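Local coordinates for protein putative efflux transporter (Bacteroides eggerthii, PDB 4L8J) that probably acts as the periplasmic adaptor (membrane-fusion protein) of an efflux pump, joining an inner-membrane transporter to an outer-membrane channel, at residues A[22-27]-A[238-243]; A[39-44]-A[123-128]; A[72-77]-A[117-122]. All blocks are in the same frame, centred on the assembly; numbering follows the deposited sequence. Where two conformers were deposited one is given.

Contact 1 (A[22-27]-A[238-243]); sequences LKDFSG and TCNIRL
Asp24 and Arg242 face each other across two neighbouring strands of a closed, six-stranded antiparallel beta-barrel, the barrel domain characteristic of HlyD-type membrane-fusion proteins. Strands 20-29 and 238-246 are the first and last of the barrel along the chain, and their pairing closes it. Lys23, Phe25 and Gly27 form hydrogen-bonded pairs with Leu243, Ile241 and Cys239. The shortest of these backbone bonds runs from Ile241 N to Phe25 O, 2.6 Å.

The face with Asp24, Asn240 and Arg242 is polar. Arg242 grips the carboxylate side-on in a salt bridge. Its NE lies 2.7 Å from Asp24 OD1, and its NH2 is 2.9 Å from Asp24 OD2. The NH2 bond is nearly straight (165°) and uses the syn lone pair of OD2. The NE bond is more bent and meets OD1 from above the carboxylate plane; the guanidinium and carboxylate planes are turned 41° apart. The Arg242 chain bends at chi3 (51°), which swings NE round to Asp24. A second donor, Asn240 ND2, meets Asp24 OD1 at 3.0 Å from the opposite face of the carboxylate. Leu22 CB lies over one face of the guanidinium, and Leu22 CD1 comes 3.9 Å from Arg242 NH1. An alanine in place of Arg242 would probably leave the Asp24 carboxylate without its opposite charge and freer to turn, with the Asn240 bond to OD1 left of those described.

Phe25, Ile241 and Leu243 are buried on the other face, where Lys23 leads away to Tyr175 OH. Ile167 and Phe169 of strand 166-171 and Phe186 of strand 185-190 pack against Ile241. Leu243 CB meets the edge of the Phe25 ring at CE2, 3.8 Å away. Further along, Ile241 CD1 reaches across the pair to lie 3.5 Å from Gly27 N.

Contact 2 (A[39-44]-A[123-128]); sequences FRVSGQ and TNNMRD
Asp128 OD1, which lies near Arg40 across the contact, is gripped by two nitrogens of its own neighbour Arg127 in a salt bridge. NE and NH2 of Arg127 each stand 2.9 Å from Asp128 OD1, and both come from the same face of the carboxylate. Both bonds are bent, at about 135°. The bend of the Arg127 chain at chi3 (75°) turns NE back toward this oxygen. The contact lies at the C-terminal part of helix 102-127, where the returning helix of the alpha-hairpin meets the barrel-sandwich (lipoyl-type) domain. Residues 39-42 link strand 34-38 to strand 43-47, whose first residues end the segment. The two strands belong to different sheets of that domain.

Arg40 lays its extended aliphatic chain against the other carboxylate oxygen, with CB 3.4 Å from Asp128 OD2. Its guanidinium plane is turned 88° from the carboxylate. OD1 lies well out of that plane, 4.0 Å from Arg40 NH1, and no N-H points at it. The two arginines also come close: Arg127 NH2 sits at the edge of the Arg40 guanidinium, 3.4 Å from Arg40 NH1.

A water carries the polar link between the backbones. It accepts from Arg40 N and donates to Asp128 O at 2.6 Å. The same carbonyl oxygen lies in the plane of the Phe39 ring, at its edge, 3.4 Å from Phe39 CD1. Val41 splits its two methyls between two partners. Its CG1 touches Asn125 OD1 at 3.4 Å, and its CG2 packs on the Asp128 carbonyl. Ile65 and Ile70 also touch Val41.

Two positive groups thus stand beside one carboxylate, which probably offsets their mutual repulsion. Arg127 is bonded to Asp128, whereas Arg40 feels that carboxylate by nearness alone; between the segments the directed bonds are those of the water.

Contact 3 (A[72-77]-A[117-122]); sequences LQYAAD and SAYELS
Ala118 turns its carbonyl to Asp77 on the facing helix. Ala118 O and Asp77 OD2 are 3.1 Å apart, although both are acceptors in the model. The pairing would probably be unfavourable for a charged carboxylate, and may raise its affinity for a proton. The other oxygen, Asp77 OD1, is held at 2.9 Å by Gln73 NE2, one turn back on its own helix. That donor comes from above the carboxylate plane.

Tyr119 follows, with its backbone close against Asp77: Asp77 CB is 3.9 Å from Tyr119 CA. The Tyr119 ring leans on Tyr74. Tyr119 CE1 lies over one face of the Tyr74 ring, offset toward the rim, and is 3.7 Å from Tyr74 CE2. The planes are 56° apart and the ring centres 5.4 Å apart, so the pair is oblique. Tyr74 CG is anti to its backbone N (chi1 176°), which starts the ring off toward this meeting. Tyr81, further along helix 68-95, also meets the Tyr119 ring.

These helices, 68-95 and 102-127, form the antiparallel alpha-hairpin of the membrane-fusion family. In relatives it points toward the outer-membrane channel. Here the two short segments run at 150° to each other, with axes 8.8 Å apart.

Ser122 lies a turn beyond Ala118 and is buried between Tyr74 and Asp77. Ser122 was modelled in two conformers, so a long bond from its hydroxyl to Tyr119 O is doubtful. The Ser122 carbonyl oxygen sits at the edge of the Tyr74 ring, 3.7 Å from Tyr74 CD2.

The three contacts follow the elongated chain from barrel to hairpin. Contact 1 lies in the barrel, about 48 Å from contact 2 and 58 Å from contact 3, centre to centre. Along the chain, contact 3 is nested inside contact 2, and contact 2 inside contact 1. The chain therefore runs out from the barrel, through the barrel-sandwich domain and the hairpin, and back. Contacts 2 and 3 share helix 102-127, with centres about 12 Å apart. They touch where Thr123 and Met126 pack on Tyr74. Hairpin pairing thus leads directly into the domain junction, consistent with a long periplasmic adaptor.

Contact 1 (A[22-27]-A[238-243])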
loop_
_atom_site.group_PDB
_atom_site.type_symbol
_atom_site.label_atom_id
_atom_site.label_comp_id
_atom_site.label_asym_id
_atom_site.label_seq_id
_atom_site.Cartn_x
_atom_site.Cartn_y
_atom_site.Cartn_z
ATOM N N LEU A 22 -10.416 0.312 -16.940
ATOM C CA LEU A 22 -11.484 0.465 -17.923
ATOM C C LEU A 22 -11.742 1.940 -18.175
ATOM O O LEU A 22 -11.783 2.716 -17.220
ATOM C CB LEU A 22 -12.774 -0.201 -17.420
ATOM C CG LEU A 22 -12.706 -1.666 -16.975
ATOM C CD1 LEU A 22 -14.034 -2.071 -16.333
ATOM C CD2 LEU A 22 -12.430 -2.589 -18.146
ATOM N N LYS A 23 -11.870 2.339 -19.456
ATOM C CA LYS A 23 -12.195 3.706 -19.847
ATOM C C LYS A 23 -13.200 3.678 -20.942
ATOM O O LYS A 23 -13.096 2.845 -21.846
ATOM C CB LYS A 23 -10.947 4.515 -20.304
ATOM C CG LYS A 23 -9.861 4.686 -19.244
ATOM C CD LYS A 23 -10.252 5.698 -18.143
ATOM C CE LYS A 23 -9.194 5.715 -17.061
ATOM N NZ LYS A 23 -9.590 6.559 -15.914
ATOM N N ASP A 24 -14.138 4.623 -20.903
ATOM C CA ASP A 24 -15.163 4.772 -21.918
ATOM C C ASP A 24 -14.916 6.056 -22.686
ATOM O O ASP A 24 -14.620 7.094 -22.093
ATOM C CB ASP A 24 -16.558 4.752 -21.306
ATOM C CG ASP A 24 -16.956 3.400 -20.747
ATOM O OD1 ASP A 24 -16.920 2.410 -21.502
ATOM O OD2 ASP A 24 -17.308 3.339 -19.575
ATOM N N PHE A 25 -15.005 5.963 -24.006
ATOM C CA PHE A 25 -14.845 7.093 -24.922
ATOM C C PHE A 25 -15.991 7.123 -25.872
ATOM O O PHE A 25 -16.525 6.074 -26.226
ATOM C CB PHE A 25 -13.519 6.994 -25.720
ATOM C CG PHE A 25 -12.304 6.802 -24.841
ATOM C CD1 PHE A 25 -11.773 7.867 -24.118
ATOM C CD2 PHE A 25 -11.703 5.555 -24.721
ATOM C CE1 PHE A 25 -10.684 7.680 -23.273
ATOM C CE2 PHE A 25 -10.593 5.376 -23.903
ATOM C CZ PHE A 25 -10.078 6.444 -23.195
ATOM N N SER A 26 -16.387 8.337 -26.272
ATOM C CA SER A 26 -17.374 8.600 -27.300
ATOM C C SER A 26 -16.633 8.703 -28.622
ATOM O O SER A 26 -15.596 9.360 -28.716
ATOM C CB SER A 26 -18.163 9.878 -27.008
ATOM O OG SER A 26 -18.889 9.717 -25.804
ATOM N N GLY A 27 -17.181 8.044 -29.618
ATOM C CA GLY A 27 -16.629 8.001 -30.954
ATOM C C GLY A 27 -17.692 8.109 -32.010
ATOM O O GLY A 27 -18.895 8.190 -31.716
ATOM N N THR A 238 -22.966 7.578 -33.710
ATOM C CA THR A 238 -22.099 7.684 -32.541
ATOM C C THR A 238 -22.130 6.375 -31.758
ATOM O O THR A 238 -23.033 5.532 -31.930
ATOM C CB THR A 238 -22.476 8.899 -31.674
ATOM O OG1 THR A 238 -23.861 8.801 -31.372
ATOM C CG2 THR A 238 -22.184 10.240 -32.369
ATOM N N CYS A 239 -21.122 6.201 -30.893
ATOM C CA CYS A 239 -21.002 4.982 -30.123
ATOM C C CYS A 239 -20.153 5.207 -28.911
ATOM O O CYS A 239 -19.486 6.239 -28.784
ATOM C CB CYS A 239 -20.412 3.884 -31.005
ATOM S SG CYS A 239 -18.737 4.249 -31.607
ATOM N N ASN A 240 -20.139 4.196 -28.030
ATOM C CA ASN A 240 -19.264 4.167 -26.879
ATOM C C ASN A 240 -18.167 3.181 -27.171
ATOM O O ASN A 240 -18.429 2.125 -27.739
ATOM C CB ASN A 240 -20.010 3.801 -25.578
ATOM C CG ASN A 240 -19.096 3.794 -24.369
ATOM O OD1 ASN A 240 -18.733 4.846 -23.852
ATOM N ND2 ASN A 240 -18.585 2.621 -23.968
ATOM N N ILE A 241 -16.929 3.541 -26.830
ATOM C CA ILE A 241 -15.764 2.648 -26.960
ATOM C C ILE A 241 -15.272 2.358 -25.572
ATOM O O ILE A 241 -14.853 3.269 -24.854
ATOM C CB ILE A 241 -14.621 3.156 -27.871
ATOM C CG1 ILE A 241 -15.171 3.550 -29.263
ATOM C CG2 ILE A 241 -13.515 2.085 -28.008
ATOM C CD1 ILE A 241 -15.446 4.976 -29.413
ATOM N N ARG A 242 -15.303 1.093 -25.196
ATOM C CA ARG A 242 -14.779 0.672 -23.894
ATOM C C ARG A 242 -13.373 0.124 -24.127
ATOM O O ARG A 242 -13.205 -0.830 -24.884
ATOM C CB ARG A 242 -15.728 -0.376 -23.247
ATOM C CG ARG A 242 -15.149 -1.278 -22.134
ATOM C CD ARG A 242 -14.844 -0.615 -20.811
ATOM N NE ARG A 242 -15.947 0.171 -20.238
ATOM C CZ ARG A 242 -16.833 -0.267 -19.348
ATOM N NH1 ARG A 242 -16.821 -1.536 -18.957
ATOM N NH2 ARG A 242 -17.741 0.556 -18.847
ATOM N N LEU A 243 -12.362 0.792 -23.564
ATOM C CA LEU A 243 -10.962 0.359 -23.607
ATOM C C LEU A 243 -10.661 -0.388 -22.312
ATOM O O LEU A 243 -10.920 0.180 -21.256
ATOM C CB LEU A 243 -10.008 1.578 -23.765
ATOM C CG LEU A 243 -8.481 1.326 -23.569
ATOM C CD1 LEU A 243 -7.894 0.564 -24.722
ATOM C CD2 LEU A 243 -7.724 2.649 -23.408
#

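Contact 2 (A[39-44]-A[123-128])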
loop_
_atom_site.group_PDB
_atom_site.type_symbol
_atom_site.label_atom_id
_atom_site.label_comp_id
_atom_site.label_asym_id
_atom_site.label_seq_id
_atom_site.Cartn_x
_atom_site.Cartn_y
_atom_site.Cartn_z
ATOM N N PHE A 39 -18.812 2.939 -67.046
ATOM C CA PHE A 39 -18.368 2.063 -68.132
ATOM C C PHE A 39 -17.078 2.644 -68.753
ATOM O O PHE A 39 -16.856 3.862 -68.689
ATOM C CB PHE A 39 -19.466 1.921 -69.214
ATOM C CG PHE A 39 -20.628 1.020 -68.867
ATOM C CD1 PHE A 39 -20.591 -0.336 -69.163
ATOM C CD2 PHE A 39 -21.778 1.538 -68.288
ATOM C CE1 PHE A 39 -21.679 -1.166 -68.867
ATOM C CE2 PHE A 39 -22.871 0.710 -67.997
ATOM C CZ PHE A 39 -22.805 -0.640 -68.278
ATOM N N ARG A 40 -16.225 1.784 -69.325
ATOM C CA ARG A 40 -15.006 2.257 -69.981
ATOM C C ARG A 40 -15.280 2.411 -71.496
ATOM O O ARG A 40 -14.397 2.817 -72.257
ATOM C CB ARG A 40 -13.818 1.315 -69.699
ATOM C CG ARG A 40 -13.396 1.295 -68.219
ATOM C CD ARG A 40 -12.335 0.247 -67.948
ATOM N NE ARG A 40 -12.145 0.039 -66.510
ATOM C CZ ARG A 40 -11.571 -1.035 -65.970
ATOM N NH1 ARG A 40 -11.130 -2.022 -66.743
ATOM N NH2 ARG A 40 -11.447 -1.135 -64.652
ATOM N N VAL A 41 -16.515 2.065 -71.914
ATOM C CA VAL A 41 -17.019 2.124 -73.295
ATOM C C VAL A 41 -18.319 2.907 -73.303
ATOM O O VAL A 41 -18.926 3.079 -72.253
ATOM C CB VAL A 41 -17.189 0.728 -73.966
ATOM C CG1 VAL A 41 -15.842 0.115 -74.309
ATOM C CG2 VAL A 41 -18.022 -0.229 -73.119
ATOM N N SER A 42 -18.751 3.370 -74.478
ATOM C CA SER A 42 -20.007 4.092 -74.662
ATOM C C SER A 42 -21.050 3.143 -75.228
ATOM O O SER A 42 -20.710 2.220 -75.978
ATOM C CB SER A 42 -19.810 5.288 -75.592
ATOM O OG SER A 42 -18.890 6.223 -75.049
ATOM N N GLY A 43 -22.304 3.355 -74.860
ATOM C CA GLY A 43 -23.373 2.508 -75.362
ATOM C C GLY A 43 -24.698 2.720 -74.684
ATOM O O GLY A 43 -24.855 3.647 -73.888
ATOM N N GLN A 44 -25.664 1.866 -75.022
ATOM C CA GLN A 44 -26.995 1.903 -74.435
ATOM C C GLN A 44 -27.131 0.831 -73.327
ATOM O O GLN A 44 -27.012 -0.366 -73.612
ATOM C CB GLN A 44 -28.075 1.707 -75.524
ATOM C CG GLN A 44 -29.487 1.498 -74.956
ATOM C CD GLN A 44 -30.578 1.598 -75.989
ATOM O OE1 GLN A 44 -31.369 2.547 -75.970
ATOM N NE2 GLN A 44 -30.685 0.599 -76.880
ATOM N N THR A 123 -11.175 -6.803 -77.584
ATOM C CA THR A 123 -11.304 -7.815 -76.513
ATOM C C THR A 123 -11.658 -7.099 -75.197
ATOM O O THR A 123 -12.537 -7.558 -74.470
ATOM C CB THR A 123 -10.004 -8.658 -76.390
ATOM O OG1 THR A 123 -9.877 -9.475 -77.549
ATOM C CG2 THR A 123 -9.979 -9.554 -75.163
ATOM N N ASN A 124 -11.006 -5.958 -74.923
ATOM C CA ASN A 124 -11.260 -5.158 -73.731
ATOM C C ASN A 124 -12.641 -4.513 -73.780
ATOM O O ASN A 124 -13.349 -4.525 -72.772
ATOM C CB ASN A 124 -10.194 -4.081 -73.561
ATOM C CG ASN A 124 -8.835 -4.596 -73.134
ATOM O OD1 ASN A 124 -8.690 -5.686 -72.556
ATOM N ND2 ASN A 124 -7.813 -3.787 -73.369
ATOM N N ASN A 125 -13.021 -3.953 -74.948
ATOM C CA ASN A 125 -14.317 -3.302 -75.154
ATOM C C ASN A 125 -15.454 -4.293 -74.934
ATOM O O ASN A 125 -16.464 -3.932 -74.338
ATOM C CB ASN A 125 -14.384 -2.681 -76.552
ATOM C CG ASN A 125 -13.548 -1.432 -76.718
ATOM O OD1 ASN A 125 -12.973 -0.891 -75.770
ATOM N ND2 ASN A 125 -13.460 -0.942 -77.936
HETATM N N MSE A 126 -15.262 -5.553 -75.367
HETATM C CA MSE A 126 -16.218 -6.656 -75.210
HETATM C C MSE A 126 -16.409 -6.992 -73.721
HETATM O O MSE A 126 -17.534 -7.136 -73.259
HETATM C CB MSE A 126 -15.709 -7.876 -75.994
HETATM C CG MSE A 126 -16.752 -8.943 -76.203
HETATM SE SE MSE A 126 -18.248 -8.398 -77.371
HETATM C CE MSE A 126 -18.355 -10.169 -78.363
ATOM N N ARG A 127 -15.305 -7.086 -72.966
ATOM C CA ARG A 127 -15.332 -7.331 -71.522
ATOM C C ARG A 127 -15.985 -6.140 -70.816
ATOM O O ARG A 127 -16.777 -6.329 -69.885
ATOM C CB ARG A 127 -13.885 -7.544 -71.027
ATOM C CG ARG A 127 -13.708 -7.671 -69.513
ATOM C CD ARG A 127 -12.299 -7.283 -69.122
ATOM N NE ARG A 127 -12.090 -5.828 -69.171
ATOM C CZ ARG A 127 -10.974 -5.245 -69.606
ATOM N NH1 ARG A 127 -9.966 -5.978 -70.059
ATOM N NH2 ARG A 127 -10.866 -3.920 -69.604
ATOM N N ASP A 128 -15.695 -4.911 -71.297
ATOM C CA ASP A 128 -16.193 -3.679 -70.671
ATOM C C ASP A 128 -17.680 -3.383 -70.939
ATOM O O ASP A 128 -18.202 -2.438 -70.343
ATOM C CB ASP A 128 -15.306 -2.480 -71.047
ATOM C CG ASP A 128 -13.919 -2.545 -70.399
ATOM O OD1 ASP A 128 -13.720 -3.397 -69.499
ATOM O OD2 ASP A 128 -13.017 -1.797 -70.848
HETATM O O HOH W 1 -16.892 -0.940 -68.623
#

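Contact 3 (A[72-77]-A[117-122])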
loop_
_atom_site.group_PDB
_atom_site.type_symbol
_atom_site.label_atom_id
_atom_site.label_comp_id
_atom_site.label_asym_id
_atom_site.label_seq_id
_atom_site.Cartn_x
_atom_site.Cartn_y
_atom_site.Cartn_z
ATOM N N LEU A 72 -19.559 -6.881 -83.244
ATOM C CA LEU A 72 -19.278 -6.856 -84.684
ATOM C C LEU A 72 -17.814 -6.496 -84.928
ATOM O O LEU A 72 -17.155 -7.195 -85.689
ATOM C CB LEU A 72 -20.204 -5.886 -85.429
ATOM C CG LEU A 72 -21.611 -6.415 -85.690
ATOM C CD1 LEU A 72 -22.646 -5.307 -85.586
ATOM C CD2 LEU A 72 -21.698 -7.111 -87.035
ATOM N N GLN A 73 -17.299 -5.447 -84.244
ATOM C CA GLN A 73 -15.903 -5.034 -84.335
ATOM C C GLN A 73 -14.976 -6.147 -83.833
ATOM O O GLN A 73 -13.982 -6.428 -84.482
ATOM C CB GLN A 73 -15.652 -3.733 -83.557
ATOM C CG GLN A 73 -14.312 -3.067 -83.891
ATOM C CD GLN A 73 -14.239 -2.671 -85.349
ATOM O OE1 GLN A 73 -15.028 -1.856 -85.844
ATOM N NE2 GLN A 73 -13.327 -3.290 -86.081
ATOM N N TYR A 74 -15.344 -6.808 -82.724
ATOM C CA TYR A 74 -14.595 -7.913 -82.124
ATOM C C TYR A 74 -14.372 -9.050 -83.157
ATOM O O TYR A 74 -13.219 -9.430 -83.380
ATOM C CB TYR A 74 -15.302 -8.429 -80.843
ATOM C CG TYR A 74 -14.635 -9.632 -80.208
ATOM C CD1 TYR A 74 -14.955 -10.927 -80.610
ATOM C CD2 TYR A 74 -13.683 -9.478 -79.206
ATOM C CE1 TYR A 74 -14.310 -12.036 -80.064
ATOM C CE2 TYR A 74 -13.058 -10.581 -78.626
ATOM C CZ TYR A 74 -13.367 -11.858 -79.066
ATOM O OH TYR A 74 -12.749 -12.942 -78.490
ATOM N N ALA A 75 -15.471 -9.576 -83.772
ATOM C CA ALA A 75 -15.434 -10.656 -84.758
ATOM C C ALA A 75 -14.619 -10.285 -86.013
ATOM O O ALA A 75 -14.000 -11.169 -86.612
ATOM C CB ALA A 75 -16.854 -11.059 -85.166
ATOM N N ALA A 76 -14.641 -8.998 -86.418
ATOM C CA ALA A 76 -13.871 -8.498 -87.560
ATOM C C ALA A 76 -12.390 -8.380 -87.182
ATOM O O ALA A 76 -11.520 -8.752 -87.965
ATOM C CB ALA A 76 -14.417 -7.146 -88.010
ATOM N N ASP A 77 -12.098 -7.886 -85.970
ATOM C CA ASP A 77 -10.723 -7.748 -85.489
ATOM C C ASP A 77 -10.128 -9.138 -85.216
ATOM O O ASP A 77 -8.946 -9.351 -85.483
ATOM C CB ASP A 77 -10.664 -6.835 -84.243
ATOM C CG ASP A 77 -10.936 -5.362 -84.528
ATOM O OD1 ASP A 77 -10.953 -4.979 -85.708
ATOM O OD2 ASP A 77 -11.040 -4.582 -83.563
ATOM N N SER A 117 -2.937 -5.321 -81.834
ATOM C CA SER A 117 -3.355 -4.156 -81.047
ATOM C C SER A 117 -4.867 -3.863 -81.218
ATOM O O SER A 117 -5.543 -3.616 -80.219
ATOM C CB SER A 117 -2.526 -2.936 -81.420
ATOM O OG SER A 117 -1.201 -3.093 -80.940
ATOM N N ALA A 118 -5.395 -3.973 -82.450
ATOM C CA ALA A 118 -6.817 -3.773 -82.759
ATOM C C ALA A 118 -7.677 -4.834 -82.059
ATOM O O ALA A 118 -8.699 -4.485 -81.459
ATOM C CB ALA A 118 -7.050 -3.806 -84.264
ATOM N N TYR A 119 -7.233 -6.118 -82.091
ATOM C CA TYR A 119 -7.944 -7.233 -81.443
ATOM C C TYR A 119 -7.883 -7.116 -79.890
ATOM O O TYR A 119 -8.863 -7.446 -79.222
ATOM C CB TYR A 119 -7.386 -8.576 -81.931
ATOM C CG TYR A 119 -8.130 -9.823 -81.481
ATOM C CD1 TYR A 119 -9.513 -9.814 -81.302
ATOM C CD2 TYR A 119 -7.462 -11.030 -81.316
ATOM C CE1 TYR A 119 -10.200 -10.966 -80.910
ATOM C CE2 TYR A 119 -8.142 -12.193 -80.964
ATOM C CZ TYR A 119 -9.508 -12.156 -80.749
ATOM O OH TYR A 119 -10.151 -13.317 -80.396
ATOM N N GLU A 120 -6.773 -6.623 -79.328
ATOM C CA GLU A 120 -6.654 -6.440 -77.877
ATOM C C GLU A 120 -7.653 -5.389 -77.384
ATOM O O GLU A 120 -8.289 -5.586 -76.352
ATOM C CB GLU A 120 -5.230 -6.043 -77.486
ATOM C CG GLU A 120 -4.235 -7.187 -77.592
ATOM C CD GLU A 120 -2.771 -6.833 -77.407
ATOM O OE1 GLU A 120 -2.394 -5.658 -77.625
ATOM O OE2 GLU A 120 -1.994 -7.755 -77.074
ATOM N N LEU A 121 -7.793 -4.285 -78.131
ATOM C CA LEU A 121 -8.717 -3.193 -77.827
ATOM C C LEU A 121 -10.169 -3.693 -77.906
ATOM O O LEU A 121 -10.935 -3.403 -76.987
ATOM C CB LEU A 121 -8.482 -2.006 -78.800
ATOM C CG LEU A 121 -9.477 -0.834 -78.722
ATOM C CD1 LEU A 121 -9.345 -0.069 -77.406
ATOM C CD2 LEU A 121 -9.281 0.106 -79.895
ATOM N N SER A 122 -10.537 -4.456 -78.982
ATOM C CA SER A 122 -11.899 -4.970 -79.119
ATOM C C SER A 122 -12.198 -6.041 -78.041
ATOM O O SER A 122 -13.348 -6.150 -77.617
ATOM C CB SER A 122 -12.167 -5.489 -80.534
ATOM O OG SER A 122 -11.609 -6.759 -80.825
#